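Local coordinates for Lin2118 protein (Listeria innocua, PDB 3OOU) that probably binds specific DNA sequences through this C-terminal AraC-type helix-turn-helix domain, and so probably regulates transcription, at residues Y13-F18 against N55-N60; V59-E64 against G78-T83; E65-K70 against N101-I106. One frame throughout, in Å; residues are numbered along the deposited sequence. Where two conformers were deposited one is given.

Interaction 1. Residues Y13-F18 against N55-N60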
loop_
_atom_site.group_PDB
_atom_site.type_symbol
_atom_site.label_atom_id
_atom_site.label_comp_id
_atom_site.label_asym_id
_atom_site.label_seq_id
_atom_site.Cartn_x
_atom_site.Cartn_y
_atom_site.Cartn_z
ATOM N N TYR A 13 -10.789 -4.069 -4.853
ATOM C CA TYR A 13 -9.661 -4.418 -5.724
ATOM C C TYR A 13 -8.307 -4.337 -5.012
ATOM O O TYR A 13 -7.456 -5.213 -5.184
ATOM C CB TYR A 13 -9.642 -3.510 -6.956
ATOM C CG TYR A 13 -8.824 -4.047 -8.108
ATOM C CD1 TYR A 13 -9.409 -4.872 -9.070
ATOM C CD2 TYR A 13 -7.474 -3.724 -8.245
ATOM C CE1 TYR A 13 -8.671 -5.365 -10.136
ATOM C CE2 TYR A 13 -6.723 -4.210 -9.317
ATOM C CZ TYR A 13 -7.333 -5.031 -10.256
ATOM O OH TYR A 13 -6.608 -5.525 -11.318
ATOM N N ILE A 14 -8.112 -3.279 -4.227
ATOM C CA ILE A 14 -6.886 -3.121 -3.434
ATOM C C ILE A 14 -6.627 -4.349 -2.553
ATOM O O ILE A 14 -5.510 -4.853 -2.523
ATOM C CB ILE A 14 -6.883 -1.798 -2.614
ATOM C CG1 ILE A 14 -6.758 -0.595 -3.560
ATOM C CG2 ILE A 14 -5.751 -1.795 -1.566
ATOM C CD1 ILE A 14 -6.980 0.765 -2.910
ATOM N N THR A 15 -7.668 -4.849 -1.879
ATOM C CA THR A 15 -7.557 -6.014 -0.996
ATOM C C THR A 15 -7.094 -7.274 -1.739
ATOM O O THR A 15 -6.362 -8.102 -1.191
ATOM C CB THR A 15 -8.905 -6.284 -0.275
ATOM O OG1 THR A 15 -9.367 -5.075 0.342
ATOM C CG2 THR A 15 -8.760 -7.364 0.787
ATOM N N GLU A 16 -7.541 -7.420 -2.986
ATOM C CA GLU A 16 -7.203 -8.583 -3.811
ATOM C C GLU A 16 -5.812 -8.509 -4.433
ATOM O O GLU A 16 -5.200 -9.543 -4.719
ATOM C CB GLU A 16 -8.215 -8.739 -4.950
ATOM C CG GLU A 16 -9.666 -8.545 -4.556
ATOM C CD GLU A 16 -10.420 -9.845 -4.406
ATOM O OE1 GLU A 16 -9.790 -10.925 -4.466
ATOM O OE2 GLU A 16 -11.658 -9.783 -4.232
ATOM N N HIS A 17 -5.325 -7.291 -4.661
ATOM C CA HIS A 17 -4.160 -7.095 -5.515
ATOM C C HIS A 17 -3.074 -6.188 -4.925
ATOM O O HIS A 17 -2.156 -5.786 -5.638
ATOM C CB HIS A 17 -4.609 -6.549 -6.878
ATOM C CG HIS A 17 -5.588 -7.429 -7.594
ATOM N ND1 HIS A 17 -5.234 -8.645 -8.135
ATOM C CD2 HIS A 17 -6.904 -7.267 -7.859
ATOM C CE1 HIS A 17 -6.294 -9.197 -8.702
ATOM N NE2 HIS A 17 -7.319 -8.378 -8.552
ATOM N N PHE A 18 -3.159 -5.880 -3.631
ATOM C CA PHE A 18 -2.252 -4.890 -3.020
ATOM C C PHE A 18 -0.758 -5.170 -3.232
ATOM O O PHE A 18 0.051 -4.236 -3.248
ATOM C CB PHE A 18 -2.558 -4.701 -1.523
ATOM C CG PHE A 18 -2.095 -5.839 -0.659
ATOM C CD1 PHE A 18 -0.837 -5.802 -0.057
ATOM C CD2 PHE A 18 -2.908 -6.953 -0.451
ATOM C CE1 PHE A 18 -0.397 -6.857 0.732
ATOM C CE2 PHE A 18 -2.481 -8.008 0.342
ATOM C CZ PHE A 18 -1.221 -7.962 0.938
ATOM N N ASN A 55 -0.339 3.020 0.558
ATOM C CA ASN A 55 0.840 2.875 1.416
ATOM C C ASN A 55 0.485 2.414 2.832
ATOM O O ASN A 55 1.137 1.513 3.359
ATOM C CB ASN A 55 1.672 4.168 1.443
ATOM C CG ASN A 55 2.585 4.304 0.230
ATOM O OD1 ASN A 55 2.549 5.314 -0.488
ATOM N ND2 ASN A 55 3.409 3.295 -0.002
ATOM N N ARG A 56 -0.538 3.009 3.451
ATOM C CA ARG A 56 -0.934 2.565 4.786
ATOM C C ARG A 56 -1.350 1.091 4.758
ATOM O O ARG A 56 -0.970 0.318 5.648
ATOM C CB ARG A 56 -2.039 3.447 5.378
ATOM C CG ARG A 56 -2.210 3.252 6.889
ATOM C CD ARG A 56 -3.350 4.089 7.452
ATOM N NE ARG A 56 -4.486 4.090 6.544
ATOM C CZ ARG A 56 -4.823 5.116 5.774
ATOM N NH1 ARG A 56 -4.125 6.243 5.820
ATOM N NH2 ARG A 56 -5.862 5.015 4.962
ATOM N N TYR A 57 -2.108 0.704 3.731
ATOM C CA TYR A 57 -2.589 -0.665 3.589
ATOM C C TYR A 57 -1.408 -1.644 3.481
ATOM O O TYR A 57 -1.354 -2.660 4.176
ATOM C CB TYR A 57 -3.522 -0.782 2.368
ATOM C CG TYR A 57 -4.309 -2.072 2.330
ATOM C CD1 TYR A 57 -5.585 -2.148 2.886
ATOM C CD2 TYR A 57 -3.770 -3.224 1.752
ATOM C CE1 TYR A 57 -6.306 -3.337 2.865
ATOM C CE2 TYR A 57 -4.484 -4.419 1.728
ATOM C CZ TYR A 57 -5.752 -4.467 2.281
ATOM O OH TYR A 57 -6.466 -5.652 2.270
ATOM N N ARG A 58 -0.446 -1.302 2.629
ATOM C CA ARG A 58 0.731 -2.131 2.412
ATOM C C ARG A 58 1.630 -2.201 3.636
ATOM O O ARG A 58 2.144 -3.271 3.974
ATOM C CB ARG A 58 1.511 -1.599 1.218
ATOM C CG ARG A 58 0.811 -1.873 -0.104
ATOM C CD ARG A 58 1.525 -1.200 -1.257
ATOM N NE ARG A 58 1.130 -1.815 -2.522
ATOM C CZ ARG A 58 1.465 -1.354 -3.724
ATOM N NH1 ARG A 58 2.186 -0.240 -3.838
ATOM N NH2 ARG A 58 1.078 -2.009 -4.817
ATOM N N VAL A 59 1.813 -1.064 4.306
ATOM C CA VAL A 59 2.648 -1.027 5.507
ATOM C C VAL A 59 2.014 -1.854 6.626
ATOM O O VAL A 59 2.723 -2.532 7.370
ATOM C CB VAL A 59 2.962 0.427 5.948
ATOM C CG1 VAL A 59 3.569 0.461 7.346
ATOM C CG2 VAL A 59 3.910 1.082 4.950
ATOM N N ASN A 60 0.686 -1.833 6.723
ATOM C CA ASN A 60 0.016 -2.657 7.731
ATOM C C ASN A 60 0.266 -4.143 7.529
ATOM O O ASN A 60 0.430 -4.877 8.495
ATOM C CB ASN A 60 -1.476 -2.340 7.826
ATOM C CG ASN A 60 -1.744 -1.078 8.626
ATOM O OD1 ASN A 60 -0.892 -0.625 9.396
ATOM N ND2 ASN A 60 -2.918 -0.499 8.438
#

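Interaction 2. Residues V59-E64 against G78-T83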
loop_
_atom_site.group_PDB
_atom_site.type_symbol
_atom_site.label_atom_id
_atom_site.label_comp_id
_atom_site.label_asym_id
_atom_site.label_seq_id
_atom_site.Cartn_x
_atom_site.Cartn_y
_atom_site.Cartn_z
ATOM N N VAL A 59 1.813 -1.064 4.306
ATOM C CA VAL A 59 2.648 -1.027 5.507
ATOM C C VAL A 59 2.014 -1.854 6.626
ATOM O O VAL A 59 2.723 -2.532 7.370
ATOM C CB VAL A 59 2.962 0.427 5.948
ATOM C CG1 VAL A 59 3.569 0.461 7.346
ATOM C CG2 VAL A 59 3.910 1.082 4.950
ATOM N N ASN A 60 0.686 -1.833 6.723
ATOM C CA ASN A 60 0.016 -2.657 7.731
ATOM C C ASN A 60 0.266 -4.143 7.529
ATOM O O ASN A 60 0.430 -4.877 8.495
ATOM C CB ASN A 60 -1.476 -2.340 7.826
ATOM C CG ASN A 60 -1.744 -1.078 8.626
ATOM O OD1 ASN A 60 -0.892 -0.625 9.396
ATOM N ND2 ASN A 60 -2.918 -0.499 8.438
ATOM N N TYR A 61 0.325 -4.579 6.274
ATOM C CA TYR A 61 0.714 -5.949 5.987
ATOM C C TYR A 61 2.172 -6.204 6.376
ATOM O O TYR A 61 2.475 -7.181 7.067
ATOM C CB TYR A 61 0.507 -6.282 4.507
ATOM C CG TYR A 61 0.777 -7.737 4.222
ATOM C CD1 TYR A 61 -0.197 -8.687 4.507
ATOM C CD2 TYR A 61 1.995 -8.168 3.699
ATOM C CE1 TYR A 61 0.006 -10.015 4.276
ATOM C CE2 TYR A 61 2.216 -9.536 3.457
ATOM C CZ TYR A 61 1.196 -10.445 3.755
ATOM O OH TYR A 61 1.316 -11.799 3.551
ATOM N N ALA A 62 3.063 -5.316 5.933
ATOM C CA ALA A 62 4.501 -5.472 6.155
ATOM C C ALA A 62 4.829 -5.594 7.631
ATOM O O ALA A 62 5.653 -6.423 8.018
ATOM C CB ALA A 62 5.268 -4.304 5.536
ATOM N N LYS A 63 4.180 -4.772 8.451
ATOM C CA LYS A 63 4.493 -4.741 9.876
ATOM C C LYS A 63 4.102 -6.040 10.582
ATOM O O LYS A 63 4.768 -6.449 11.531
ATOM C CB LYS A 63 3.913 -3.495 10.555
ATOM C CG LYS A 63 2.441 -3.529 10.889
ATOM C CD LYS A 63 1.991 -2.151 11.347
ATOM C CE LYS A 63 0.602 -2.171 11.948
ATOM N NZ LYS A 63 0.138 -0.774 12.219
ATOM N N GLU A 64 3.047 -6.700 10.102
ATOM C CA GLU A 64 2.684 -7.985 10.670
ATOM C C GLU A 64 3.617 -9.079 10.150
ATOM O O GLU A 64 4.040 -9.940 10.919
ATOM C CB GLU A 64 1.215 -8.314 10.403
ATOM C CG GLU A 64 0.741 -9.590 11.075
ATOM C CD GLU A 64 0.738 -9.520 12.587
ATOM O OE1 GLU A 64 0.973 -8.432 13.152
ATOM O OE2 GLU A 64 0.484 -10.568 13.213
ATOM N N GLY A 78 8.887 -6.709 -0.782
ATOM C CA GLY A 78 8.405 -7.204 -2.070
ATOM C C GLY A 78 7.025 -7.824 -1.955
ATOM O O GLY A 78 6.140 -7.552 -2.776
ATOM N N LYS A 79 6.830 -8.637 -0.918
ATOM C CA LYS A 79 5.539 -9.290 -0.683
ATOM C C LYS A 79 4.449 -8.285 -0.333
ATOM O O LYS A 79 3.264 -8.578 -0.472
ATOM C CB LYS A 79 5.659 -10.317 0.436
ATOM C CG LYS A 79 6.499 -11.520 0.079
ATOM C CD LYS A 79 6.600 -12.409 1.287
ATOM C CE LYS A 79 7.155 -13.761 0.941
ATOM N NZ LYS A 79 6.716 -14.746 1.964
ATOM N N SER A 80 4.861 -7.101 0.117
ATOM C CA SER A 80 3.933 -6.057 0.542
ATOM C C SER A 80 3.602 -5.084 -0.591
ATOM O O SER A 80 2.792 -4.177 -0.415
ATOM C CB SER A 80 4.507 -5.296 1.739
ATOM O OG SER A 80 4.857 -6.200 2.778
ATOM N N GLY A 81 4.231 -5.279 -1.747
ATOM C CA GLY A 81 3.979 -4.438 -2.910
ATOM C C GLY A 81 4.994 -3.346 -3.198
ATOM O O GLY A 81 4.697 -2.415 -3.952
ATOM N N TYR A 82 6.187 -3.451 -2.610
ATOM C CA TYR A 82 7.257 -2.467 -2.845
ATOM C C TYR A 82 8.408 -3.043 -3.641
ATOM O O TYR A 82 8.917 -4.121 -3.321
ATOM C CB TYR A 82 7.814 -1.930 -1.527
ATOM C CG TYR A 82 6.819 -1.112 -0.757
ATOM C CD1 TYR A 82 6.696 0.265 -0.972
ATOM C CD2 TYR A 82 5.971 -1.718 0.157
ATOM C CE1 TYR A 82 5.751 1.016 -0.268
ATOM C CE2 TYR A 82 5.040 -0.988 0.864
ATOM C CZ TYR A 82 4.925 0.372 0.651
ATOM O OH TYR A 82 3.983 1.066 1.372
ATOM N N THR A 83 8.833 -2.299 -4.657
ATOM C CA THR A 83 10.031 -2.646 -5.417
ATOM C C THR A 83 11.141 -1.615 -5.207
ATOM O O THR A 83 12.306 -1.877 -5.517
ATOM C CB THR A 83 9.730 -2.776 -6.921
ATOM O OG1 THR A 83 9.212 -1.539 -7.416
ATOM C CG2 THR A 83 8.718 -3.892 -7.173
#

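Interaction 3. Residues E65-K70 against N101-I106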
loop_
_atom_site.group_PDB
_atom_site.type_symbol
_atom_site.label_atom_id
_atom_site.label_comp_id
_atom_site.label_asym_id
_atom_site.label_seq_id
_atom_site.Cartn_x
_atom_site.Cartn_y
_atom_site.Cartn_z
ATOM N N GLU A 65 3.966 -9.026 8.864
ATOM C CA GLU A 65 4.851 -10.023 8.276
ATOM C C GLU A 65 6.237 -10.008 8.945
ATOM O O GLU A 65 6.866 -11.057 9.117
ATOM C CB GLU A 65 4.933 -9.812 6.756
ATOM C CG GLU A 65 5.693 -10.888 5.980
ATOM C CD GLU A 65 4.942 -12.196 5.813
ATOM O OE1 GLU A 65 5.591 -13.173 5.399
ATOM O OE2 GLU A 65 3.718 -12.265 6.068
ATOM N N LEU A 66 6.679 -8.823 9.360
ATOM C CA LEU A 66 7.971 -8.648 10.036
ATOM C C LEU A 66 8.007 -9.310 11.405
ATOM O O LEU A 66 9.080 -9.639 11.922
ATOM C CB LEU A 66 8.294 -7.165 10.203
ATOM C CG LEU A 66 8.823 -6.455 8.961
ATOM C CD1 LEU A 66 8.738 -4.962 9.172
ATOM C CD2 LEU A 66 10.260 -6.891 8.662
ATOM N N LEU A 67 6.838 -9.481 12.004
ATOM C CA LEU A 67 6.766 -10.073 13.331
ATOM C C LEU A 67 6.448 -11.555 13.250
ATOM O O LEU A 67 6.865 -12.334 14.112
ATOM C CB LEU A 67 5.726 -9.345 14.182
ATOM C CG LEU A 67 5.881 -7.826 14.295
ATOM C CD1 LEU A 67 4.812 -7.266 15.208
ATOM C CD2 LEU A 67 7.284 -7.434 14.790
ATOM N N GLN A 68 5.717 -11.945 12.213
ATOM C CA GLN A 68 5.295 -13.333 12.076
ATOM C C GLN A 68 6.368 -14.219 11.472
ATOM O O GLN A 68 6.323 -15.436 11.618
ATOM C CB GLN A 68 3.999 -13.436 11.262
ATOM C CG GLN A 68 2.764 -12.920 11.987
ATOM C CD GLN A 68 2.478 -13.634 13.305
ATOM O OE1 GLN A 68 2.909 -14.771 13.533
ATOM N NE2 GLN A 68 1.743 -12.959 14.182
ATOM N N THR A 69 7.327 -13.605 10.785
ATOM C CA THR A 69 8.390 -14.352 10.127
ATOM C C THR A 69 9.750 -13.785 10.493
ATOM O O THR A 69 9.859 -12.669 11.001
ATOM C CB THR A 69 8.255 -14.322 8.580
ATOM O OG1 THR A 69 8.586 -13.014 8.093
ATOM C CG2 THR A 69 6.840 -14.698 8.135
ATOM N N LYS A 70 10.787 -14.569 10.225
ATOM C CA LYS A 70 12.160 -14.091 10.305
ATOM C C LYS A 70 12.719 -13.935 8.899
ATOM O O LYS A 70 13.941 -13.896 8.695
ATOM C CB LYS A 70 13.011 -15.046 11.140
ATOM C CG LYS A 70 12.794 -14.876 12.631
ATOM C CD LYS A 70 13.496 -15.964 13.439
ATOM C CE LYS A 70 13.783 -15.494 14.863
ATOM N NZ LYS A 70 12.570 -14.981 15.575
ATOM N N ASN A 101 13.317 -2.196 10.745
ATOM C CA ASN A 101 14.062 -3.092 11.621
ATOM C C ASN A 101 13.967 -2.700 13.104
ATOM O O ASN A 101 14.064 -3.562 13.973
ATOM C CB ASN A 101 15.501 -3.311 11.132
ATOM C CG ASN A 101 15.911 -4.788 11.149
ATOM O OD1 ASN A 101 15.093 -5.685 10.884
ATOM N ND2 ASN A 101 17.182 -5.044 11.452
ATOM N N ARG A 102 13.734 -1.418 13.382
ATOM C CA ARG A 102 13.435 -0.950 14.741
ATOM C C ARG A 102 12.078 -1.479 15.222
ATOM O O ARG A 102 11.942 -1.922 16.363
ATOM C CB ARG A 102 13.454 0.581 14.800
ATOM C CG ARG A 102 13.343 1.181 16.198
ATOM C CD ARG A 102 14.713 1.362 16.847
ATOM N NE ARG A 102 14.604 1.617 18.283
ATOM C CZ ARG A 102 14.607 0.671 19.221
ATOM N NH1 ARG A 102 14.718 -0.609 18.888
ATOM N NH2 ARG A 102 14.502 1.007 20.498
ATOM N N TYR A 103 11.080 -1.431 14.342
ATOM C CA TYR A 103 9.756 -1.984 14.634
ATOM C C TYR A 103 9.859 -3.469 14.967
ATOM O O TYR A 103 9.263 -3.942 15.939
ATOM C CB TYR A 103 8.825 -1.783 13.432
ATOM C CG TYR A 103 7.373 -2.098 13.709
ATOM C CD1 TYR A 103 6.509 -1.110 14.170
ATOM C CD2 TYR A 103 6.861 -3.382 13.498
ATOM C CE1 TYR A 103 5.175 -1.382 14.426
ATOM C CE2 TYR A 103 5.529 -3.672 13.765
ATOM C CZ TYR A 103 4.689 -2.664 14.223
ATOM O OH TYR A 103 3.368 -2.930 14.477
ATOM N N ARG A 104 10.606 -4.197 14.140
ATOM C CA ARG A 104 10.859 -5.614 14.349
ATOM C C ARG A 104 11.535 -5.851 15.699
ATOM O O ARG A 104 11.180 -6.789 16.411
ATOM C CB ARG A 104 11.711 -6.174 13.214
ATOM C CG ARG A 104 11.661 -7.682 13.086
ATOM C CD ARG A 104 12.406 -8.146 11.859
ATOM N NE ARG A 104 11.666 -9.189 11.159
ATOM C CZ ARG A 104 12.040 -9.761 10.022
ATOM N NH1 ARG A 104 13.171 -9.406 9.420
ATOM N NH2 ARG A 104 11.278 -10.702 9.486
ATOM N N LYS A 105 12.486 -4.981 16.051
ATOM C CA LYS A 105 13.211 -5.076 17.326
ATOM C C LYS A 105 12.304 -4.861 18.543
ATOM O O LYS A 105 12.350 -5.645 19.498
ATOM C CB LYS A 105 14.392 -4.092 17.351
ATOM C CG LYS A 105 15.514 -4.461 18.325
ATOM C CD LYS A 105 16.674 -3.468 18.235
ATOM C CE LYS A 105 17.850 -3.869 19.126
ATOM N NZ LYS A 105 18.757 -4.871 18.489
ATOM N N ILE A 106 11.493 -3.805 18.510
ATOM C CA ILE A 106 10.592 -3.470 19.616
ATOM C C ILE A 106 9.533 -4.555 19.848
ATOM O O ILE A 106 9.203 -4.866 20.995
ATOM C CB ILE A 106 9.878 -2.096 19.398
ATOM C CG1 ILE A 106 10.901 -0.960 19.270
ATOM C CG2 ILE A 106 8.910 -1.795 20.541
ATOM C CD1 ILE A 106 10.329 0.337 18.710
#

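Interaction 1. Residues Y13-F18 against N55-N60
Tyr57 reaches from helix 50-68 into the corner formed by Ile14, Thr15 and Phe18, its ring edge directed at the face of Phe18. The pair is an offset edge-to-face stack with centroids 5.4 Å apart and planes at 64°; Tyr57 CE2 comes 3.7 Å from Phe18 CG, and the two side chains cross at about a right angle. In Phe18, chi1 of 75° sets CG between the backbone N and the carbonyl carbon, on the side of Tyr57. One face of the Tyr57 ring takes a CH-pi contact from the methyl Ile14 CG2, which lies 4.2 Å from the ring centroid and close to its normal. Ile14 and Tyr57 point past each other in opposite directions, and the methyl sits over the face, displaced toward the rim. At the far end, Tyr57 OH reaches Thr15, 3.5 Å from its CA, the two side chains again crossing at about a right angle. The phenol is thereby bounded by the Ile14 methyl on a face and by Phe18 at an edge.

A polar grip secures the backbone next to this cluster. Arg58, extended from CG to NE, passes the edge of the Phe18 ring with CG and holds the carbonyl side-on with two nitrogens: NE to Phe18 O at 2.7 Å and NH2 to the same oxygen at 2.9 Å. The oxygen lies near the guanidinium plane, and NE lies in the carbonyl plane; two donors on one acceptor fix how the guanidinium is turned. A positive group beside this carbonyl oxygen is probably favourable electrostatically.

Helix 6-17 is thus fastened to the middle of helix 50-68. Ile14 also packs on Phe50, Tyr53 and Leu54 of that long helix and on Met22, while the Phe18 ring meets Tyr61 one turn beyond Tyr57.

Interaction 2. Residues V59-E64 against G78-T83
Ser80 OG, hydrogen-bonded to Ile76 O four residues back in helix 73-79, lies against helix 50-68, 3.4 Å from Ala62 CB and 3.6 Å from Tyr61 CD2. That bond satisfies the buried hydroxyl while its flank is pressed against carbon. Ser80 OG stands anti to the carbonyl carbon and beside the backbone N (chi1 -54°), which suits both the bond back to Ile76 and the contact with Ala62. Toward Tyr61 it lies at the ring edge, in the ring plane. The small side chains allow a close approach: Ala62 CA and Ser80 CA are only 5.7 Å apart.

Either side of this point the contact is made by larger groups. Tyr61 CE2 passes Lys79 O at 4.2 Å. In the other direction, Val59 CG2 meets Tyr82 OH at 3.6 Å, the two side chains crossing obliquely; this hydroxyl has its polar partner in the side-chain amide of Asn55, one turn before Val59.

The chain turns at Gly81, between Ser80 and Tyr82. Gly81 takes a positive phi of 100°, readily adopted by glycine, in a Schellman motif, and Gly81 N bonds to Gly78 O at 3.1 Å. The turn lets both Ser80 and Tyr82 face the long helix.

Helix 73-79 therefore ends against helix 50-68, and the turn after it leads into helix 85-96, consistent with the second helix-turn-helix of an AraC-type domain. Helix 85-96 packs against Val59 through Phe92, His95 and Thr96, while Phe88 meets the ring of Tyr82.

Interaction 3. Residues E65-K70 against N101-I106
Arg104 reaches from CB toward Leu66: chi1 of -161° puts CG anti to the backbone N, 3.4 Å from Leu66 O. CD follows at 3.6 Å from Leu66 O, and the chain bends at chi3 (-137°). NE then donates to Leu66 O at 2.7 Å, a fairly straight bond on a lone pair in the carbonyl plane. At CZ the flat guanidinium lies over Leu66 CD2, the methyl 3.6 Å from CZ and beneath the centre of one face. At the tip, NH2 donates to Thr69 O at 2.9 Å, approaching from above that carbonyl's plane, and also to Asp71 O. Backbone carbonyls at and beyond the C-terminal end of helix 50-68 thus accept from the guanidinium and probably help to balance its charge.

Thr69, the first residue out of the helix, returns its OG1 to Glu65 O at 2.8 Å. Nearby, Leu67 CD1 touches Tyr103 CE2 at 3.9 Å, the side chains crossing at about a right angle.

The arrangement joins the last helix to the C-terminal end of the long central helix, as in the second helix-turn-helix subdomain of AraC-family DNA-binding domains.

How the interactions relate
From the N terminus, interaction 1 brings helix 6-17 onto helix 50-68, closing the chain around helices 24-31 and 35-46, the first helix-turn-helix unit expected of this family. Interaction 2 begins where interaction 1 ends: they share Val59 and Asn60, and Arg58 also packs against Ser80 and Tyr82. It closes the short excursion through helix 73-79. Interaction 3 crosses it in sequence, since 65-70 lies between the segments of interaction 2, and closes a longer loop holding helices 73-79 and 85-96. Lys63 CD packs on Tyr103 OH between them. All three contacts line up along helix 50-68, which joins the two halves of the domain.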